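Local coordinates for putative secreted endoglycosylceramidase (Rhodococcus hoagii, PDB 6JYZ), which probably hydrolyses the bond between the sugar and the ceramide of galactosylceramide-type glycolipids, as a glycoside hydrolase of family 5, at residues I32-V35 with D36-V40; A182-A185 with F186-E190; I248-A251 with E252-G255; N299-S302 with E303-S306. One frame throughout, in Å; residues are numbered along the deposited sequence.

Contact 1 of 4, residues I32-V35 with D36-V40; sequences IKDV and DGRTV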
loop_
_atom_site.group_PDB
_atom_site.type_symbol
_atom_site.label_atom_id
_atom_site.label_comp_id
_atom_site.label_asym_id
_atom_site.label_seq_id
_atom_site.Cartn_x
_atom_site.Cartn_y
_atom_site.Cartn_z
ATOM N N ILE A 32 15.513 0.513 3.175
ATOM C CA ILE A 32 15.310 -0.669 2.326
ATOM C C ILE A 32 16.469 -0.745 1.334
ATOM O O ILE A 32 16.775 0.227 0.636
ATOM C CB ILE A 32 13.955 -0.610 1.630
ATOM C CG1 ILE A 32 12.815 -0.628 2.684
ATOM C CG2 ILE A 32 13.838 -1.813 0.722
ATOM C CD1 ILE A 32 11.386 -0.446 2.122
ATOM N N LYS A 33 17.123 -1.891 1.331
ATOM C CA LYS A 33 18.259 -2.129 0.432
ATOM C C LYS A 33 18.116 -3.466 -0.237
ATOM O O LYS A 33 17.344 -4.340 0.198
ATOM C CB LYS A 33 19.572 -2.112 1.226
ATOM C CG LYS A 33 19.853 -0.754 1.901
ATOM C CD LYS A 33 21.318 -0.584 2.161
ATOM C CE LYS A 33 21.608 0.622 3.014
ATOM N NZ LYS A 33 23.041 0.536 3.496
ATOM N N ASP A 34 18.880 -3.722 -1.289
ATOM C CA ASP A 34 18.956 -5.087 -1.777
ATOM C C ASP A 34 20.183 -5.762 -1.189
ATOM O O ASP A 34 20.994 -5.153 -0.478
ATOM C CB ASP A 34 18.849 -5.091 -3.286
ATOM C CG ASP A 34 20.050 -4.570 -3.998
ATOM O OD1 ASP A 34 21.112 -4.424 -3.441
ATOM O OD2 ASP A 34 19.832 -4.339 -5.211
ATOM N N VAL A 35 20.254 -7.075 -1.467
ATOM C CA VAL A 35 21.378 -7.836 -0.909
ATOM C C VAL A 35 22.717 -7.493 -1.544
ATOM O O VAL A 35 23.719 -7.901 -0.931
ATOM C CB VAL A 35 21.099 -9.358 -0.928
ATOM C CG1 VAL A 35 19.983 -9.661 0.079
ATOM C CG2 VAL A 35 20.780 -9.821 -2.338
ATOM N N ASP A 36 22.711 -6.705 -2.596
ATOM C CA ASP A 36 23.916 -6.216 -3.270
ATOM C C ASP A 36 24.320 -4.882 -2.600
ATOM O O ASP A 36 25.281 -4.211 -3.033
ATOM C CB ASP A 36 23.665 -6.008 -4.778
ATOM C CG ASP A 36 22.981 -7.095 -5.612
ATOM O OD1 ASP A 36 23.374 -8.262 -5.414
ATOM O OD2 ASP A 36 22.054 -6.742 -6.508
ATOM N N GLY A 37 23.606 -4.420 -1.569
ATOM C CA GLY A 37 23.922 -3.213 -0.823
ATOM C C GLY A 37 23.297 -1.933 -1.394
ATOM O O GLY A 37 23.559 -0.890 -0.793
ATOM N N ARG A 38 22.535 -1.994 -2.462
ATOM C CA ARG A 38 21.998 -0.772 -3.043
ATOM C C ARG A 38 20.771 -0.282 -2.298
ATOM O O ARG A 38 19.990 -1.094 -1.790
ATOM C CB ARG A 38 21.576 -1.035 -4.473
ATOM C CG ARG A 38 22.816 -1.534 -5.236
ATOM C CD ARG A 38 22.525 -1.826 -6.679
ATOM N NE ARG A 38 21.449 -2.767 -6.840
ATOM C CZ ARG A 38 20.863 -2.964 -7.989
ATOM N NH1 ARG A 38 21.257 -2.287 -9.070
ATOM N NH2 ARG A 38 19.844 -3.813 -8.115
ATOM N N THR A 39 20.656 1.017 -2.118
ATOM C CA THR A 39 19.451 1.621 -1.574
ATOM C C THR A 39 18.351 1.546 -2.613
ATOM O O THR A 39 18.544 1.941 -3.783
ATOM C CB THR A 39 19.736 3.081 -1.246
ATOM O OG1 THR A 39 20.817 3.121 -0.322
ATOM C CG2 THR A 39 18.527 3.748 -0.653
ATOM N N VAL A 40 17.166 1.054 -2.225
ATOM C CA VAL A 40 16.080 0.836 -3.149
ATOM C C VAL A 40 14.937 1.783 -2.853
ATOM O O VAL A 40 14.434 1.766 -1.717
ATOM C CB VAL A 40 15.670 -0.655 -3.138
ATOM C CG1 VAL A 40 14.432 -0.852 -4.017
ATOM C CG2 VAL A 40 16.828 -1.522 -3.650
HETATM O O HOH W 1 15.490 2.716 0.601
HETATM O O HOH W 2 25.255 -0.355 1.481
#
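The carboxylate of D34 meets the guanidinium of R38 across a beta hairpin whose two strands are joined by a type I turn, D34 to G37. One oxygen, D34 OD2, takes both R38 bonds: NE reaches it at 2.8 Å on the syn lone pair, and NH2 comes in at 3.0 Å nearly along the C-O axis. The two groups lie almost coplanar, 25° apart, and the oxygen sits at the guanidinium edge. D34 OD1 turns to the backbone, receiving R38 N at 3.0 Å from above the carboxylate plane and, weakly, D36 N. What puts the carboxylate over the turn is its first torsion, with CG lodged between backbone N and carbonyl carbon (chi1 72°). Around this pair the main chain closes the hairpin: G37 N bonds to D34 O, D34 N to R38 O at 2.9 Å, and V40 N to I32 O at 3.0 Å in a nearly straight bond. G37 has a positive phi of 89°, where a CB would strike the preceding carbonyl oxygen. One water joins I32 O to V40 O and another joins K33 NZ to G37 O. R38 NH1 carries on to E433 and the carbonyl of R431, while K33 pairs with E28. The hairpin ties strand 31-34, which bonds back to strand 25-28, to the start of strand 38-47, which pairs with strand 409-414, while R38 reaches strand 431-437.

Contact 2 of 4, residues A182-A185 with F186-E190; sequences AFQA and FYDDE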
loop_
_atom_site.group_PDB
_atom_site.type_symbol
_atom_site.label_atom_id
_atom_site.label_comp_id
_atom_site.label_asym_id
_atom_site.label_seq_id
_atom_site.Cartn_x
_atom_site.Cartn_y
_atom_site.Cartn_z
ATOM N N ALA A 182 -16.671 -5.808 15.821
ATOM C CA ALA A 182 -16.024 -6.921 15.101
ATOM C C ALA A 182 -14.520 -6.805 15.226
ATOM O O ALA A 182 -13.822 -7.810 15.409
ATOM C CB ALA A 182 -16.423 -6.947 13.652
ATOM N N PHE A 183 -13.958 -5.589 15.124
ATOM C CA PHE A 183 -12.530 -5.441 15.335
ATOM C C PHE A 183 -12.143 -5.799 16.753
ATOM O O PHE A 183 -11.092 -6.431 16.982
ATOM C CB PHE A 183 -12.046 -3.985 15.064
ATOM C CG PHE A 183 -11.497 -3.835 13.664
ATOM C CD1 PHE A 183 -10.199 -4.252 13.435
ATOM C CD2 PHE A 183 -12.244 -3.267 12.642
ATOM C CE1 PHE A 183 -9.668 -4.092 12.116
ATOM C CE2 PHE A 183 -11.712 -3.134 11.368
ATOM C CZ PHE A 183 -10.463 -3.554 11.146
ATOM N N GLN A 184 -12.938 -5.388 17.766
ATOM C CA GLN A 184 -12.556 -5.684 19.131
ATOM C C GLN A 184 -12.597 -7.202 19.364
ATOM O O GLN A 184 -11.738 -7.746 20.067
ATOM C CB GLN A 184 -13.415 -4.938 20.154
ATOM C CG GLN A 184 -12.810 -5.030 21.563
ATOM C CD GLN A 184 -11.412 -4.441 21.575
ATOM O OE1 GLN A 184 -11.158 -3.385 20.955
ATOM N NE2 GLN A 184 -10.487 -5.065 22.298
ATOM N N ALA A 185 -13.596 -7.899 18.764
ATOM C CA ALA A 185 -13.635 -9.369 18.874
ATOM C C ALA A 185 -12.373 -9.969 18.302
ATOM O O ALA A 185 -11.794 -10.893 18.885
ATOM C CB ALA A 185 -14.824 -9.864 18.118
ATOM N N PHE A 186 -11.883 -9.421 17.179
ATOM C CA PHE A 186 -10.618 -9.871 16.607
ATOM C C PHE A 186 -9.465 -9.610 17.552
ATOM O O PHE A 186 -8.629 -10.525 17.811
ATOM C CB PHE A 186 -10.405 -9.155 15.284
ATOM C CG PHE A 186 -9.049 -9.298 14.676
ATOM C CD1 PHE A 186 -8.708 -10.444 13.943
ATOM C CD2 PHE A 186 -8.124 -8.298 14.859
ATOM C CE1 PHE A 186 -7.441 -10.556 13.387
ATOM C CE2 PHE A 186 -6.839 -8.414 14.334
ATOM C CZ PHE A 186 -6.487 -9.552 13.578
ATOM N N TYR A 187 -9.318 -8.389 18.116
ATOM C CA TYR A 187 -8.169 -8.150 18.985
ATOM C C TYR A 187 -8.225 -9.036 20.233
ATOM O O TYR A 187 -7.142 -9.417 20.739
ATOM C CB TYR A 187 -8.105 -6.656 19.379
ATOM C CG TYR A 187 -7.817 -5.759 18.215
ATOM C CD1 TYR A 187 -6.674 -5.959 17.414
ATOM C CD2 TYR A 187 -8.694 -4.723 17.866
ATOM C CE1 TYR A 187 -6.434 -5.125 16.328
ATOM C CE2 TYR A 187 -8.422 -3.837 16.832
ATOM C CZ TYR A 187 -7.309 -4.099 16.028
ATOM O OH TYR A 187 -7.052 -3.281 14.938
ATOM N N ASP A 188 -9.437 -9.315 20.708
ATOM C CA ASP A 188 -9.595 -10.201 21.883
ATOM C C ASP A 188 -9.530 -11.679 21.517
ATOM O O ASP A 188 -9.623 -12.523 22.399
ATOM C CB ASP A 188 -10.877 -9.824 22.611
ATOM C CG ASP A 188 -10.719 -8.393 23.226
ATOM O OD1 ASP A 188 -9.611 -8.038 23.616
ATOM O OD2 ASP A 188 -11.685 -7.811 23.386
ATOM N N ASP A 189 -9.371 -12.009 20.240
ATOM C CA ASP A 189 -9.253 -13.392 19.748
ATOM C C ASP A 189 -10.516 -14.163 20.124
ATOM O O ASP A 189 -10.461 -15.378 20.386
ATOM C CB ASP A 189 -7.985 -14.103 20.240
ATOM C CG ASP A 189 -7.540 -15.233 19.343
ATOM O OD1 ASP A 189 -7.985 -15.383 18.205
ATOM O OD2 ASP A 189 -6.613 -15.937 19.850
ATOM N N GLU A 190 -11.693 -13.550 20.057
ATOM C CA GLU A 190 -12.943 -14.283 20.307
ATOM C C GLU A 190 -13.072 -15.354 19.233
ATOM O O GLU A 190 -12.817 -15.137 18.046
ATOM C CB GLU A 190 -14.132 -13.334 20.183
ATOM C CG GLU A 190 -14.287 -12.353 21.313
ATOM C CD GLU A 190 -15.546 -11.499 21.199
ATOM O OE1 GLU A 190 -16.494 -11.829 20.482
ATOM O OE2 GLU A 190 -15.498 -10.458 21.839
#
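F183 and Y187, one helical turn apart, lay their rings side by side, pointing the same way. The planes are 29° apart but slid, with centroids 6.0 Å apart, so there is little overlap; F183 CD1 lies 3.6 Å from Y187 OH and also touches Y187 CE2. The Y187 ring passes F183 O, and its hydroxyl goes on to N224 O. In F186, CG stands opposite the backbone N (chi1 169°), which sets CD2 over the rim of one face of the Y187 ring, 3.7 Å above its plane; the F186 ring also meets F240 edge-to-face.

Q184 starts out away from the following turn but bends at chi2 (59°), folding its amide back so that NE2 bonds to D188 OD2 at 3.2 Å. That oxygen lies near the plane of the Q184 amide, but the amide comes at it from above the carboxylate plane. The same amide bonds to L227 N through OE1 and to Q236 through NE2. An alanine at Q184 would strip D188 of this amide partner and is likely to leave L227 N and Q236 each short of a bond.

Beyond Y187 the helix ends in a Schellman motif: D189 has positive phi, its N bonds to F186 O, and E190 N reaches back to A185 O at 2.9 Å. E190 lies over A185 CB and pairs with R181. Helix 177-187 therefore ends with aromatic rings buried and with the polar ends of Q184, Y187 and D189 bonded to neighbouring elements, among them D189 to R243 of helix 230-251.

Contact 3 of 4, residues I248-A251 with E252-G255; sequences IRQA and ETGG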
loop_
_atom_site.group_PDB
_atom_site.type_symbol
_atom_site.label_atom_id
_atom_site.label_comp_id
_atom_site.label_asym_id
_atom_site.label_seq_id
_atom_site.Cartn_x
_atom_site.Cartn_y
_atom_site.Cartn_z
ATOM N N ILE A 248 4.912 -16.044 10.740
ATOM C CA ILE A 248 5.494 -15.873 9.411
ATOM C C ILE A 248 6.949 -16.311 9.467
ATOM O O ILE A 248 7.397 -17.003 8.522
ATOM C CB ILE A 248 5.361 -14.387 9.008
ATOM C CG1 ILE A 248 3.895 -14.145 8.605
ATOM C CG2 ILE A 248 6.293 -14.062 7.854
ATOM C CD1 ILE A 248 3.541 -12.607 8.462
ATOM N N ARG A 249 7.712 -15.927 10.472
ATOM C CA ARG A 249 9.145 -16.255 10.443
ATOM C C ARG A 249 9.297 -17.765 10.534
ATOM O O ARG A 249 10.211 -18.323 9.873
ATOM C CB ARG A 249 9.830 -15.580 11.639
ATOM C CG ARG A 249 9.941 -14.058 11.485
ATOM C CD ARG A 249 10.919 -13.699 10.373
ATOM N NE ARG A 249 11.057 -12.227 10.184
ATOM C CZ ARG A 249 10.815 -11.568 9.057
ATOM N NH1 ARG A 249 10.396 -12.154 7.958
ATOM N NH2 ARG A 249 11.050 -10.244 9.073
ATOM N N GLN A 250 8.452 -18.475 11.265
ATOM C CA GLN A 250 8.535 -19.936 11.271
ATOM C C GLN A 250 8.170 -20.498 9.903
ATOM O O GLN A 250 8.820 -21.439 9.412
ATOM C CB GLN A 250 7.614 -20.465 12.373
ATOM C CG GLN A 250 7.582 -21.998 12.483
ATOM C CD GLN A 250 8.932 -22.546 12.846
ATOM O OE1 GLN A 250 9.596 -22.059 13.771
ATOM N NE2 GLN A 250 9.345 -23.572 12.103
ATOM N N ALA A 251 7.158 -19.969 9.258
ATOM C CA ALA A 251 6.692 -20.484 7.998
ATOM C C ALA A 251 7.708 -20.221 6.899
ATOM O O ALA A 251 7.651 -20.859 5.827
ATOM C CB ALA A 251 5.358 -19.836 7.634
ATOM N N GLU A 252 8.627 -19.267 7.049
ATOM C CA GLU A 252 9.640 -18.971 6.055
ATOM C C GLU A 252 10.831 -19.908 6.155
ATOM O O GLU A 252 11.755 -19.766 5.370
ATOM C CB GLU A 252 10.152 -17.531 6.220
ATOM C CG GLU A 252 9.124 -16.467 5.803
ATOM C CD GLU A 252 9.624 -15.099 6.217
ATOM O OE1 GLU A 252 10.196 -14.918 7.270
ATOM O OE2 GLU A 252 9.392 -14.142 5.404
ATOM N N THR A 253 10.791 -20.864 7.088
ATOM C CA THR A 253 11.875 -21.883 7.169
ATOM C C THR A 253 12.028 -22.548 5.794
ATOM O O THR A 253 11.097 -22.922 5.133
ATOM C CB THR A 253 11.509 -22.911 8.235
ATOM O OG1 THR A 253 11.378 -22.279 9.518
ATOM C CG2 THR A 253 12.581 -23.976 8.411
ATOM N N GLY A 254 13.292 -22.641 5.377
ATOM C CA GLY A 254 13.645 -23.207 4.063
ATOM C C GLY A 254 13.683 -22.154 2.973
ATOM O O GLY A 254 14.124 -22.429 1.851
ATOM N N GLY A 255 13.231 -20.909 3.267
ATOM C CA GLY A 255 13.395 -19.766 2.380
ATOM C C GLY A 255 14.228 -18.724 3.102
ATOM O O GLY A 255 15.251 -19.000 3.710
HETATM O O HOH W 3 12.323 -16.452 8.543
#
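Two groups of T253 grip Q250 O at the C-terminal end of helix 230-251, where the chain leaves the helix into a type II turn, E252 to G255. The hydroxyl T253 OG1 donates at 2.7 Å, tilted 22° from the carbonyl plane, while T253 N comes in at 3.1 Å from well above that plane. Side chain and backbone of one residue thus hold a carbonyl of the last helical turn. One residue earlier, E252 N bonds to I248 O at 3.0 Å, with only a weak second bond to R249 O.

The charged pair lies on the other flank. R249 and E252 run alongside each other, their guanidinium and carboxylate only 10° from coplanar. R249 begins pointing away, but a bend at chi2 (-68°) turns it so that NH1 donates to the syn lone pair of E252 OE1 at 2.9 Å. Each group has further mates: R249 NE pairs with D284, and E252 OE2 accepts from H258 N and bonds with Y217 OH. That ties the helix end to strand 214-218 and to the segment leading into strand 259-262, in the family's (beta/alpha)8 barrel. I248 CG2 packs against E252 CD, while its side chain also meets W201 and A205 of helix 193-206. The turn closes with G255 N on E252 O. A water bridges the flank, donating to E252 OE1 at 2.9 Å and to R249 O at 3.1 Å.

Contact 4 of 4, residues N299-S302 with E303-S306; sequences NVSS and EFPS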
loop_
_atom_site.group_PDB
_atom_site.type_symbol
_atom_site.label_atom_id
_atom_site.label_comp_id
_atom_site.label_asym_id
_atom_site.label_seq_id
_atom_site.Cartn_x
_atom_site.Cartn_y
_atom_site.Cartn_z
ATOM N N ASN A 299 -7.512 14.350 5.614
ATOM C CA ASN A 299 -7.526 14.448 7.076
ATOM C C ASN A 299 -8.715 15.284 7.539
ATOM O O ASN A 299 -9.297 16.060 6.779
ATOM C CB ASN A 299 -6.209 15.024 7.591
ATOM C CG ASN A 299 -5.105 14.008 7.702
ATOM O OD1 ASN A 299 -5.275 12.831 7.379
ATOM N ND2 ASN A 299 -3.967 14.511 8.134
ATOM N N VAL A 300 -8.996 15.230 8.840
ATOM C CA VAL A 300 -10.048 16.061 9.432
ATOM C C VAL A 300 -9.713 17.535 9.196
ATOM O O VAL A 300 -10.642 18.307 8.842
ATOM C CB VAL A 300 -10.181 15.745 10.936
ATOM C CG1 VAL A 300 -11.251 16.673 11.589
ATOM C CG2 VAL A 300 -10.610 14.290 11.105
ATOM N N SER A 301 -8.497 17.967 9.447
ATOM C CA SER A 301 -8.178 19.337 9.077
ATOM C C SER A 301 -7.534 19.407 7.707
ATOM O O SER A 301 -6.619 18.603 7.444
ATOM C CB SER A 301 -7.227 19.868 10.046
ATOM O OG SER A 301 -6.702 21.153 9.538
ATOM N N SER A 302 -7.941 20.381 6.884
ATOM C CA SER A 302 -7.326 20.611 5.578
ATOM C C SER A 302 -5.964 21.297 5.720
ATOM O O SER A 302 -5.196 21.377 4.736
ATOM C CB SER A 302 -8.250 21.456 4.643
ATOM O OG SER A 302 -8.372 22.745 5.254
ATOM N N GLU A 303 -5.615 21.806 6.845
ATOM C CA GLU A 303 -4.378 22.568 6.934
ATOM C C GLU A 303 -3.323 21.892 7.811
ATOM O O GLU A 303 -2.110 22.099 7.582
ATOM C CB GLU A 303 -4.683 23.996 7.391
ATOM C CG GLU A 303 -5.693 24.129 8.498
ATOM C CD GLU A 303 -6.500 25.419 8.393
ATOM O OE1 GLU A 303 -5.912 26.443 7.996
ATOM O OE2 GLU A 303 -7.722 25.397 8.675
ATOM N N PHE A 304 -3.707 21.139 8.857
ATOM C CA PHE A 304 -2.762 20.697 9.831
ATOM C C PHE A 304 -2.881 19.208 10.088
ATOM O O PHE A 304 -4.001 18.760 10.400
ATOM C CB PHE A 304 -2.991 21.399 11.177
ATOM C CG PHE A 304 -2.916 22.907 11.031
ATOM C CD1 PHE A 304 -1.729 23.528 10.602
ATOM C CD2 PHE A 304 -4.033 23.688 11.310
ATOM C CE1 PHE A 304 -1.660 24.924 10.501
ATOM C CE2 PHE A 304 -3.938 25.083 11.253
ATOM C CZ PHE A 304 -2.769 25.690 10.814
ATOM N N PRO A 305 -1.812 18.403 10.044
ATOM C CA PRO A 305 -0.472 18.783 9.592
ATOM C C PRO A 305 -0.480 19.127 8.122
ATOM O O PRO A 305 -1.308 18.692 7.341
ATOM C CB PRO A 305 0.400 17.500 9.745
ATOM C CG PRO A 305 -0.436 16.571 10.646
ATOM C CD PRO A 305 -1.855 16.966 10.437
ATOM N N SER A 306 0.533 19.942 7.735
ATOM C CA SER A 306 0.747 20.146 6.306
ATOM C C SER A 306 1.329 18.858 5.678
ATOM O O SER A 306 1.749 17.958 6.412
ATOM C CB SER A 306 1.762 21.258 6.065
ATOM O OG SER A 306 3.022 20.881 6.587
HETATM O O HOH W 4 -3.889 17.486 7.238
HETATM O O HOH W 5 -8.116 23.410 10.348
#
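An ST turn, in which a serine hydroxyl takes the place of a backbone acceptor, shapes the loop that runs into helix 307-321. Its hub is S301 OG, which accepts from two successive backbone nitrogens: E303 N at 3.0 Å and F304 N at 3.1 Å, both fairly straight. The hydroxyl reaches them because OG stands opposite its own backbone N (chi1 169°), leaning toward the chain that follows. An alanine here would take away that acceptor and is likely to leave E303 N and F304 N without their shared mate, setting this bend free to shift.

E303 CG, held between backbone N and carbonyl carbon (chi1 42°), lies close to the same hydroxyl, and E303 CB covers the centre of one face of the F304 ring. Past F304 comes a cis peptide bond to P305, then S306, which caps the helix through D309 N. S302 O takes a bond from Q296 NE2, tying the bend to an earlier part of the same connection. The site is on the surface, and a water bridges S301 and E303, lying 2.8 Å from S301 OG and donating to E303 OE2 at 2.6 Å.

Contact 2 is the most buried of the four, contacts 1 and 3 are partly buried, and contact 4 lies on the surface. Contacts 2 and 3 both end helices, about 12 Å apart at their nearest atoms, and contact 2 reaches helix 230-251, whose end is contact 3. Aromatic packing marks 182-190, whereas 248-255 and 32-40 each rest on an arginine-acid pair. In contact 1 that pair closes a hairpin; in contact 3 it lies where a helix ends. Contact 4 has no charged pair across it and relies on a hydroxyl and water, about 27 Å from contact 3 at the nearest atoms and on the other side of the chain's centre.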